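PDB 2HDW: uncharacterized protein PA2218 from Pseudomonas aeruginosa, which is of unknown function but adopts the alpha/beta hydrolase fold and probably acts as a hydrolase. Local coordinates for residues 99-110 with 126-137; 242-250 with 278-289. One frame throughout, in Å; residues are numbered along the deposited sequence.

The two contacts follow one another along the chain and illustrate how an alpha/beta hydrolase fold divides into a buried sheet and loops outside it. Contact 1 lies about 6 Å from the centre of the chain, where strands 96-102 and 126-130 run side by side in the eight-stranded mixed sheet. Contact 2, about 17 Å from that centre, pairs the loops that precede and follow helix 258-267 in sequence. Their centres are about 18 Å apart, yet they touch: Asn-279 lies against Phe-105 and Gly-106, with probable hydrogen bonds to both, and Trp-284 packs on the same two residues. The loop leaving strand 96-102 thus joins core to outer loops.

Contact 1: 99-110 with 126-137; sequences IVIGGPFGAVKE and VTLAFDPSYTGE
Ile-99, Val-100 and Ile-101 pair in parallel with Thr-127, Leu-128 and Ala-129, the strand axes 4.9 Å apart at closest approach and turned by 22°. The pairing closes a beta-alpha-beta unit of the alpha/beta hydrolase sheet, with helix 112-122 as the connection. Three backbone bonds make the ladder, the straightest running from Ile-101 N to Leu-128 O at 2.9 Å. On the face of Ile-99, Ile-101 and Thr-127 lies helix 112-122; Val-100 turns the other way, onto helix 148-164.

Beyond the ladder Phe-130 swings its ring over toward strand 96-102. Its chi1 of 67° sets CG between its own backbone N and carbonyl carbon, and the ring receives Val-100 CG1 at its edge, 3.6 Å from CE2. Gly-102 CA lies 4.0 Å from Phe-130 CE2. A water bridges Gly-103 N and Phe-130 O where the two segments part.

After this the partnership becomes ionic. Lys-109 lays its aliphatic stem across the carboxylate of Asp-131 and bends at its last torsion, chi4 -55°, bringing NZ among three acids. NZ forms salt bridges with Asp-131 OD2, Glu-137 OE1 and Glu-110 OE2, each at 2.7 Å. The two glutamates have further partners, Lys-70 for Glu-137 and Arg-276 for Glu-110, which probably ease the crowding of negative charge. Bonds at both oxygens hold the carboxylate of Asp-131 against rotation. OD1 takes the backbone N of Lys-109 at 2.8 Å, nearly in line with its C-O bond. At OD2, Lys-109 NZ comes from one face of the carboxylate plane and Glu-137 N, 2.9 Å away, from the opposite face.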
loop_
_atom_site.group_PDB
_atom_site.type_symbol
_atom_site.label_atom_id
_atom_site.label_comp_id
_atom_site.label_asym_id
_atom_site.label_seq_id
_atom_site.Cartn_x
_atom_site.Cartn_y
_atom_site.Cartn_z
ATOM N N ILE A 99 -3.342 6.827 12.233
ATOM C CA ILE A 99 -2.916 6.731 10.839
ATOM C C ILE A 99 -2.999 5.294 10.327
ATOM O O ILE A 99 -2.499 4.371 10.973
ATOM C CB ILE A 99 -1.444 7.182 10.670
ATOM C CG1 ILE A 99 -1.251 8.591 11.224
ATOM C CG2 ILE A 99 -1.045 7.136 9.205
ATOM C CD1 ILE A 99 0.203 9.048 11.221
ATOM N N VAL A 100 -3.636 5.103 9.175
ATOM C CA VAL A 100 -3.712 3.772 8.582
ATOM C C VAL A 100 -2.693 3.741 7.456
ATOM O O VAL A 100 -2.672 4.626 6.598
ATOM C CB VAL A 100 -5.102 3.455 8.004
ATOM C CG1 VAL A 100 -5.033 2.158 7.194
ATOM C CG2 VAL A 100 -6.110 3.303 9.136
ATOM N N ILE A 101 -1.848 2.720 7.462
ATOM C CA ILE A 101 -0.804 2.599 6.462
ATOM C C ILE A 101 -0.897 1.328 5.625
ATOM O O ILE A 101 -1.033 0.230 6.162
ATOM C CB ILE A 101 0.570 2.657 7.140
ATOM C CG1 ILE A 101 0.607 3.865 8.083
ATOM C CG2 ILE A 101 1.666 2.751 6.095
ATOM C CD1 ILE A 101 1.798 3.912 8.986
ATOM N N GLY A 102 -0.823 1.493 4.307
ATOM C CA GLY A 102 -0.882 0.358 3.404
ATOM C C GLY A 102 0.164 0.483 2.308
ATOM O O GLY A 102 0.601 1.591 1.972
ATOM N N GLY A 103 0.570 -0.655 1.754
ATOM C CA GLY A 103 1.559 -0.660 0.689
ATOM C C GLY A 103 2.880 -1.243 1.151
ATOM O O GLY A 103 3.091 -1.393 2.354
ATOM N N PRO A 104 3.781 -1.614 0.225
ATOM C CA PRO A 104 3.631 -1.525 -1.234
ATOM C C PRO A 104 2.609 -2.513 -1.781
ATOM O O PRO A 104 2.143 -3.397 -1.065
ATOM C CB PRO A 104 5.033 -1.844 -1.751
ATOM C CG PRO A 104 5.924 -1.356 -0.644
ATOM C CD PRO A 104 5.192 -1.844 0.588
ATOM N N PHE A 105 2.267 -2.356 -3.057
ATOM C CA PHE A 105 1.322 -3.252 -3.722
ATOM C C PHE A 105 2.045 -4.586 -3.932
ATOM O O PHE A 105 3.018 -4.657 -4.678
ATOM C CB PHE A 105 0.915 -2.663 -5.076
ATOM C CG PHE A 105 -0.076 -3.494 -5.832
ATOM C CD1 PHE A 105 -1.423 -3.501 -5.474
ATOM C CD2 PHE A 105 0.334 -4.269 -6.916
ATOM C CE1 PHE A 105 -2.345 -4.262 -6.182
ATOM C CE2 PHE A 105 -0.579 -5.037 -7.633
ATOM C CZ PHE A 105 -1.925 -5.035 -7.266
ATOM N N GLY A 106 1.573 -5.640 -3.277
ATOM C CA GLY A 106 2.221 -6.932 -3.413
ATOM C C GLY A 106 3.157 -7.192 -2.244
ATOM O O GLY A 106 3.933 -8.153 -2.247
ATOM N N ALA A 107 3.085 -6.324 -1.242
ATOM C CA ALA A 107 3.909 -6.452 -0.047
ATOM C C ALA A 107 2.982 -6.725 1.129
ATOM O O ALA A 107 1.771 -6.517 1.031
ATOM C CB ALA A 107 4.692 -5.165 0.192
ATOM N N VAL A 108 3.545 -7.200 2.234
ATOM C CA VAL A 108 2.749 -7.475 3.424
ATOM C C VAL A 108 3.134 -6.530 4.557
ATOM O O VAL A 108 4.172 -5.858 4.499
ATOM C CB VAL A 108 2.921 -8.935 3.903
ATOM C CG1 VAL A 108 2.307 -9.878 2.887
ATOM C CG2 VAL A 108 4.405 -9.255 4.105
ATOM N N LYS A 109 2.296 -6.497 5.586
ATOM C CA LYS A 109 2.498 -5.630 6.738
ATOM C C LYS A 109 3.834 -5.791 7.463
ATOM O O LYS A 109 4.269 -4.876 8.159
ATOM C CB LYS A 109 1.354 -5.827 7.737
ATOM C CG LYS A 109 1.280 -7.232 8.336
ATOM C CD LYS A 109 -0.018 -7.424 9.111
ATOM C CE LYS A 109 -0.057 -8.762 9.852
ATOM N NZ LYS A 109 0.170 -9.938 8.961
ATOM N N GLU A 110 4.484 -6.941 7.322
ATOM C CA GLU A 110 5.761 -7.146 7.998
ATOM C C GLU A 110 6.900 -6.408 7.294
ATOM O O GLU A 110 8.015 -6.318 7.812
ATOM C CB GLU A 110 6.091 -8.639 8.094
ATOM C CG GLU A 110 5.140 -9.449 8.984
ATOM C CD GLU A 110 3.799 -9.740 8.323
ATOM O OE1 GLU A 110 3.650 -9.491 7.104
ATOM O OE2 GLU A 110 2.891 -10.239 9.020
ATOM N N VAL A 126 -1.436 6.550 16.836
ATOM C CA VAL A 126 -1.889 5.172 16.976
ATOM C C VAL A 126 -1.837 4.738 15.514
ATOM O O VAL A 126 -2.378 5.432 14.660
ATOM C CB VAL A 126 -3.342 5.088 17.471
ATOM C CG1 VAL A 126 -3.875 3.682 17.259
ATOM C CG2 VAL A 126 -3.416 5.467 18.943
ATOM N N THR A 127 -1.192 3.614 15.214
ATOM C CA THR A 127 -1.079 3.193 13.821
ATOM C C THR A 127 -1.476 1.758 13.527
ATOM O O THR A 127 -1.526 0.906 14.417
ATOM C CB THR A 127 0.349 3.409 13.300
ATOM O OG1 THR A 127 1.251 2.569 14.029
ATOM C CG2 THR A 127 0.763 4.866 13.478
ATOM N N LEU A 128 -1.732 1.500 12.251
ATOM C CA LEU A 128 -2.155 0.186 11.807
ATOM C C LEU A 128 -1.609 -0.136 10.411
ATOM O O LEU A 128 -1.772 0.651 9.478
ATOM C CB LEU A 128 -3.687 0.155 11.799
ATOM C CG LEU A 128 -4.472 -1.122 11.511
ATOM C CD1 LEU A 128 -4.187 -2.166 12.587
ATOM C CD2 LEU A 128 -5.959 -0.789 11.479
ATOM N N ALA A 129 -0.947 -1.284 10.285
ATOM C CA ALA A 129 -0.411 -1.753 9.008
ATOM C C ALA A 129 -1.215 -3.024 8.733
ATOM O O ALA A 129 -1.253 -3.931 9.565
ATOM C CB ALA A 129 1.086 -2.074 9.133
ATOM N N PHE A 130 -1.861 -3.092 7.573
ATOM C CA PHE A 130 -2.704 -4.234 7.251
ATOM C C PHE A 130 -2.328 -4.997 5.989
ATOM O O PHE A 130 -1.648 -4.475 5.103
ATOM C CB PHE A 130 -4.149 -3.758 7.109
ATOM C CG PHE A 130 -4.367 -2.850 5.928
ATOM C CD1 PHE A 130 -4.588 -3.380 4.655
ATOM C CD2 PHE A 130 -4.313 -1.464 6.078
ATOM C CE1 PHE A 130 -4.750 -2.545 3.548
ATOM C CE2 PHE A 130 -4.473 -0.617 4.980
ATOM C CZ PHE A 130 -4.693 -1.159 3.711
ATOM N N ASP A 131 -2.781 -6.245 5.923
ATOM C CA ASP A 131 -2.562 -7.071 4.750
ATOM C C ASP A 131 -3.804 -6.938 3.874
ATOM O O ASP A 131 -4.929 -7.174 4.327
ATOM C CB ASP A 131 -2.364 -8.542 5.132
ATOM C CG ASP A 131 -0.992 -8.814 5.714
ATOM O OD1 ASP A 131 -0.041 -8.081 5.357
ATOM O OD2 ASP A 131 -0.857 -9.771 6.508
ATOM N N PRO A 132 -3.617 -6.533 2.609
ATOM C CA PRO A 132 -4.737 -6.375 1.675
ATOM C C PRO A 132 -5.513 -7.681 1.504
ATOM O O PRO A 132 -4.986 -8.768 1.770
ATOM C CB PRO A 132 -4.046 -5.953 0.378
ATOM C CG PRO A 132 -2.838 -5.199 0.871
ATOM C CD PRO A 132 -2.354 -6.068 2.006
ATOM N N SER A 133 -6.768 -7.564 1.077
ATOM C CA SER A 133 -7.621 -8.728 0.837
ATOM C C SER A 133 -6.893 -9.781 -0.002
ATOM O O SER A 133 -6.141 -9.440 -0.912
ATOM C CB SER A 133 -8.902 -8.304 0.100
ATOM O OG SER A 133 -9.837 -7.681 0.972
ATOM N N TYR A 134 -7.122 -11.053 0.311
ATOM C CA TYR A 134 -6.520 -12.173 -0.415
ATOM C C TYR A 134 -5.010 -12.355 -0.237
ATOM O O TYR A 134 -4.434 -13.268 -0.837
ATOM C CB TYR A 134 -6.788 -12.051 -1.919
ATOM C CG TYR A 134 -8.235 -11.903 -2.318
ATOM C CD1 TYR A 134 -9.094 -13.003 -2.359
ATOM C CD2 TYR A 134 -8.741 -10.659 -2.687
ATOM C CE1 TYR A 134 -10.423 -12.858 -2.762
ATOM C CE2 TYR A 134 -10.064 -10.506 -3.091
ATOM C CZ TYR A 134 -10.899 -11.603 -3.125
ATOM O OH TYR A 134 -12.214 -11.422 -3.498
ATOM N N THR A 135 -4.368 -11.508 0.567
ATOM C CA THR A 135 -2.919 -11.611 0.753
ATOM C C THR A 135 -2.464 -11.645 2.209
ATOM O O THR A 135 -3.247 -11.388 3.123
ATOM C CB THR A 135 -2.180 -10.439 0.062
ATOM O OG1 THR A 135 -2.429 -9.222 0.776
ATOM C CG2 THR A 135 -2.668 -10.278 -1.375
ATOM N N GLY A 136 -1.185 -11.961 2.413
ATOM C CA GLY A 136 -0.634 -12.023 3.756
ATOM C C GLY A 136 -1.400 -12.965 4.665
ATOM O O GLY A 136 -1.649 -14.119 4.310
ATOM N N GLU A 137 -1.773 -12.480 5.846
ATOM C CA GLU A 137 -2.529 -13.297 6.789
ATOM C C GLU A 137 -4.026 -13.047 6.666
ATOM O O GLU A 137 -4.830 -13.685 7.348
ATOM C CB GLU A 137 -2.068 -13.019 8.221
ATOM C CG GLU A 137 -0.623 -13.404 8.468
ATOM C CD GLU A 137 -0.228 -13.288 9.918
ATOM O OE1 GLU A 137 -0.183 -12.157 10.437
ATOM O OE2 GLU A 137 0.033 -14.334 10.544
HETATM O O HOH W 1 0.412 -3.031 3.814
HETATM O O HOH W 2 -0.332 -7.617 -0.674
HETATM O O HOH W 3 1.601 -11.216 6.169
#

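Contact 2: 242-250 with 278-289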
loop_
_atom_site.group_PDB
_atom_site.type_symbol
_atom_site.label_atom_id
_atom_site.label_comp_id
_atom_site.label_asym_id
_atom_site.label_seq_id
_atom_site.Cartn_x
_atom_site.Cartn_y
_atom_site.Cartn_z
ATOM N N THR A 242 -9.362 -23.670 -11.006
ATOM C CA THR A 242 -8.491 -22.866 -10.151
ATOM C C THR A 242 -7.604 -21.981 -11.028
ATOM O O THR A 242 -7.106 -22.417 -12.062
ATOM C CB THR A 242 -7.575 -23.752 -9.274
ATOM O OG1 THR A 242 -6.510 -24.277 -10.076
ATOM C CG2 THR A 242 -8.361 -24.916 -8.684
ATOM N N PRO A 243 -7.378 -20.729 -10.613
ATOM C CA PRO A 243 -6.545 -19.820 -11.401
ATOM C C PRO A 243 -5.053 -20.116 -11.304
ATOM O O PRO A 243 -4.552 -20.518 -10.251
ATOM C CB PRO A 243 -6.894 -18.459 -10.815
ATOM C CG PRO A 243 -7.044 -18.787 -9.354
ATOM C CD PRO A 243 -7.862 -20.069 -9.385
ATOM N N ALA A 244 -4.348 -19.920 -12.413
ATOM C CA ALA A 244 -2.905 -20.130 -12.443
ATOM C C ALA A 244 -2.233 -18.843 -11.964
ATOM O O ALA A 244 -2.820 -17.761 -12.040
ATOM C CB ALA A 244 -2.453 -20.460 -13.857
ATOM N N TYR A 245 -1.004 -18.963 -11.470
ATOM C CA TYR A 245 -0.260 -17.804 -10.986
ATOM C C TYR A 245 0.821 -17.390 -11.970
ATOM O O TYR A 245 1.319 -18.212 -12.736
ATOM C CB TYR A 245 0.359 -18.111 -9.615
ATOM C CG TYR A 245 -0.677 -18.143 -8.515
ATOM C CD1 TYR A 245 -1.210 -16.959 -8.003
ATOM C CD2 TYR A 245 -1.202 -19.351 -8.062
ATOM C CE1 TYR A 245 -2.247 -16.976 -7.076
ATOM C CE2 TYR A 245 -2.245 -19.382 -7.132
ATOM C CZ TYR A 245 -2.764 -18.189 -6.647
ATOM O OH TYR A 245 -3.814 -18.208 -5.759
ATOM N N GLN A 246 1.168 -16.106 -11.957
ATOM C CA GLN A 246 2.203 -15.596 -12.847
ATOM C C GLN A 246 3.540 -16.156 -12.367
ATOM O O GLN A 246 3.635 -16.678 -11.254
ATOM C CB GLN A 246 2.221 -14.065 -12.797
ATOM C CG GLN A 246 0.856 -13.440 -13.043
ATOM C CD GLN A 246 0.871 -11.924 -12.977
ATOM O OE1 GLN A 246 -0.179 -11.287 -12.905
ATOM N NE2 GLN A 246 2.060 -11.341 -13.013
ATOM N N PRO A 247 4.585 -16.075 -13.206
ATOM C CA PRO A 247 5.904 -16.587 -12.813
ATOM C C PRO A 247 6.384 -15.865 -11.552
ATOM O O PRO A 247 5.988 -14.726 -11.304
ATOM C CB PRO A 247 6.769 -16.263 -14.029
ATOM C CG PRO A 247 5.790 -16.360 -15.166
ATOM C CD PRO A 247 4.586 -15.637 -14.613
ATOM N N PRO A 248 7.235 -16.516 -10.738
ATOM C CA PRO A 248 7.751 -15.911 -9.502
ATOM C C PRO A 248 8.237 -14.474 -9.693
ATOM O O PRO A 248 8.928 -14.165 -10.663
ATOM C CB PRO A 248 8.883 -16.856 -9.103
ATOM C CG PRO A 248 8.363 -18.182 -9.561
ATOM C CD PRO A 248 7.815 -17.857 -10.941
ATOM N N TYR A 249 7.881 -13.614 -8.744
ATOM C CA TYR A 249 8.239 -12.199 -8.779
ATOM C C TYR A 249 9.637 -11.856 -8.263
ATOM O O TYR A 249 10.134 -12.457 -7.304
ATOM C CB TYR A 249 7.210 -11.394 -7.976
ATOM C CG TYR A 249 5.956 -11.011 -8.738
ATOM C CD1 TYR A 249 5.429 -11.836 -9.731
ATOM C CD2 TYR A 249 5.292 -9.817 -8.454
ATOM C CE1 TYR A 249 4.267 -11.475 -10.428
ATOM C CE2 TYR A 249 4.140 -9.449 -9.135
ATOM C CZ TYR A 249 3.632 -10.280 -10.121
ATOM O OH TYR A 249 2.490 -9.899 -10.788
ATOM N N ASN A 250 10.245 -10.867 -8.909
ATOM C CA ASN A 250 11.566 -10.361 -8.556
ATOM C C ASN A 250 12.736 -11.338 -8.596
ATOM O O ASN A 250 13.599 -11.333 -7.715
ATOM C CB ASN A 250 11.500 -9.674 -7.191
ATOM C CG ASN A 250 10.665 -8.408 -7.227
ATOM O OD1 ASN A 250 9.702 -8.256 -6.472
ATOM N ND2 ASN A 250 11.025 -7.492 -8.120
ATOM N N VAL A 278 3.696 -11.291 -2.076
ATOM C CA VAL A 278 3.613 -11.599 -3.498
ATOM C C VAL A 278 4.948 -11.241 -4.150
ATOM O O VAL A 278 5.501 -12.007 -4.941
ATOM C CB VAL A 278 2.503 -10.762 -4.192
ATOM C CG1 VAL A 278 2.773 -10.674 -5.701
ATOM C CG2 VAL A 278 1.144 -11.388 -3.937
ATOM N N ASN A 279 5.465 -10.066 -3.809
ATOM C CA ASN A 279 6.712 -9.605 -4.393
ATOM C C ASN A 279 7.936 -10.405 -3.971
ATOM O O ASN A 279 8.961 -10.370 -4.645
ATOM C CB ASN A 279 6.906 -8.116 -4.092
ATOM C CG ASN A 279 5.793 -7.264 -4.683
ATOM O OD1 ASN A 279 5.149 -7.667 -5.655
ATOM N ND2 ASN A 279 5.566 -6.085 -4.109
ATOM N N SER A 280 7.834 -11.134 -2.865
ATOM C CA SER A 280 8.960 -11.938 -2.403
ATOM C C SER A 280 8.938 -13.361 -2.960
ATOM O O SER A 280 8.761 -14.324 -2.218
ATOM C CB SER A 280 9.003 -11.988 -0.870
ATOM O OG SER A 280 9.469 -10.763 -0.319
ATOM N N GLY A 281 9.105 -13.490 -4.272
ATOM C CA GLY A 281 9.140 -14.810 -4.883
ATOM C C GLY A 281 7.819 -15.476 -5.226
ATOM O O GLY A 281 7.809 -16.616 -5.692
ATOM N N ASN A 282 6.703 -14.796 -4.989
ATOM C CA ASN A 282 5.411 -15.372 -5.327
ATOM C C ASN A 282 4.805 -14.602 -6.492
ATOM O O ASN A 282 5.542 -14.154 -7.375
ATOM C CB ASN A 282 4.487 -15.367 -4.104
ATOM C CG ASN A 282 5.036 -16.215 -2.974
ATOM O OD1 ASN A 282 5.554 -15.695 -1.989
ATOM N ND2 ASN A 282 4.947 -17.533 -3.126
ATOM N N ALA A 283 3.484 -14.440 -6.515
ATOM C CA ALA A 283 2.852 -13.726 -7.621
ATOM C C ALA A 283 1.346 -13.639 -7.530
ATOM O O ALA A 283 0.708 -14.370 -6.779
ATOM C CB ALA A 283 3.214 -14.389 -8.930
ATOM N N TRP A 284 0.782 -12.735 -8.320
ATOM C CA TRP A 284 -0.662 -12.576 -8.378
ATOM C C TRP A 284 -1.143 -13.620 -9.372
ATOM O O TRP A 284 -0.340 -14.207 -10.108
ATOM C CB TRP A 284 -1.051 -11.204 -8.928
ATOM C CG TRP A 284 -0.552 -10.041 -8.128
ATOM C CD1 TRP A 284 0.452 -9.183 -8.469
ATOM C CD2 TRP A 284 -1.048 -9.597 -6.859
ATOM N NE1 TRP A 284 0.612 -8.227 -7.494
ATOM C CE2 TRP A 284 -0.296 -8.457 -6.494
ATOM C CE3 TRP A 284 -2.056 -10.050 -5.997
ATOM C CZ2 TRP A 284 -0.520 -7.763 -5.298
ATOM C CZ3 TRP A 284 -2.278 -9.357 -4.806
ATOM C CH2 TRP A 284 -1.510 -8.227 -4.471
ATOM N N THR A 285 -2.447 -13.844 -9.398
ATOM C CA THR A 285 -3.027 -14.785 -10.348
ATOM C C THR A 285 -2.769 -14.160 -11.709
ATOM O O THR A 285 -2.639 -12.936 -11.815
ATOM C CB THR A 285 -4.539 -14.894 -10.164
ATOM O OG1 THR A 285 -5.118 -13.587 -10.294
ATOM C CG2 THR A 285 -4.872 -15.469 -8.795
ATOM N N MET A 286 -2.694 -14.990 -12.745
ATOM C CA MET A 286 -2.452 -14.488 -14.090
ATOM C C MET A 286 -3.548 -13.530 -14.558
ATOM O O MET A 286 -3.275 -12.597 -15.304
ATOM C CB MET A 286 -2.315 -15.656 -15.084
ATOM C CG MET A 286 -0.974 -16.404 -14.994
ATOM S SD MET A 286 -0.766 -17.684 -16.269
ATOM C CE MET A 286 -0.303 -16.675 -17.645
ATOM N N THR A 287 -4.784 -13.725 -14.111
ATOM C CA THR A 287 -5.857 -12.837 -14.557
ATOM C C THR A 287 -6.131 -11.593 -13.694
ATOM O O THR A 287 -7.076 -10.844 -13.958
ATOM C CB THR A 287 -7.172 -13.633 -14.776
ATOM O OG1 THR A 287 -7.506 -14.376 -13.596
ATOM C CG2 THR A 287 -7.000 -14.601 -15.942
ATOM N N THR A 288 -5.295 -11.352 -12.688
ATOM C CA THR A 288 -5.477 -10.185 -11.816
ATOM C C THR A 288 -5.567 -8.844 -12.559
ATOM O O THR A 288 -6.389 -7.996 -12.217
ATOM C CB THR A 288 -4.343 -10.099 -10.753
ATOM O OG1 THR A 288 -4.649 -10.975 -9.658
ATOM C CG2 THR A 288 -4.186 -8.671 -10.228
ATOM N N PRO A 289 -4.724 -8.634 -13.585
ATOM C CA PRO A 289 -4.745 -7.376 -14.344
ATOM C C PRO A 289 -6.081 -6.947 -14.974
ATOM O O PRO A 289 -6.295 -5.768 -15.226
ATOM C CB PRO A 289 -3.672 -7.601 -15.410
ATOM C CG PRO A 289 -2.708 -8.536 -14.725
ATOM C CD PRO A 289 -3.638 -9.512 -14.061
HETATM O O HOH W 4 -5.016 -16.666 -13.445
#
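Tyr-249 lays its ring over Ala-283, whose CA sits above one face, 4.1 Å from the ring centroid, while the CB of the same alanine presses on CE1 at 3.4 Å. Val-278 lies alongside, its CG1 making an off-centre CH-pi contact with the ring. At the far end Tyr-249 OH meets the edge of the Trp-284 indole, 3.2 Å from CD1; the two ring planes are steeply inclined, at 77°. Phe-105, in the loop after strand 96-102, packs against the same indole, the ring planes at about 30°.

A second apolar patch forms around Thr-285. With CG2 anti to its carbonyl carbon, the methyl reaches Tyr-245 CE1 at 3.5 Å and also touches the ring of Pro-243. Separately, Met-286, extended at chi2 (-175°), carries SD to Ala-244 CB.

Neither segment has regular secondary structure. They belong to the loops outside the central sheet of the alpha/beta hydrolase fold, and a single bridge, Tyr-245 with Thr-285, brings their backbones together. On its two sides Gln-246 N donates to Trp-284 O at 3.0 Å, almost straight, and Met-286 N to Ala-244 O at 2.9 Å. Farther along, Tyr-249 N reaches Asn-282 O in the carbonyl plane, and a weak return bond runs from Gly-281 N to Tyr-249 O.

At the polar margin, Tyr-245 OH is tied to Arg-143 O, and the amide of Asn-279 lies nearly coplanar with the Tyr-249 ring, its OD1 at the ring edge, while ND2 bonds to Phe-105 O. A water donates to Ala-244 O at 2.8 Å and accepts from Thr-287 N.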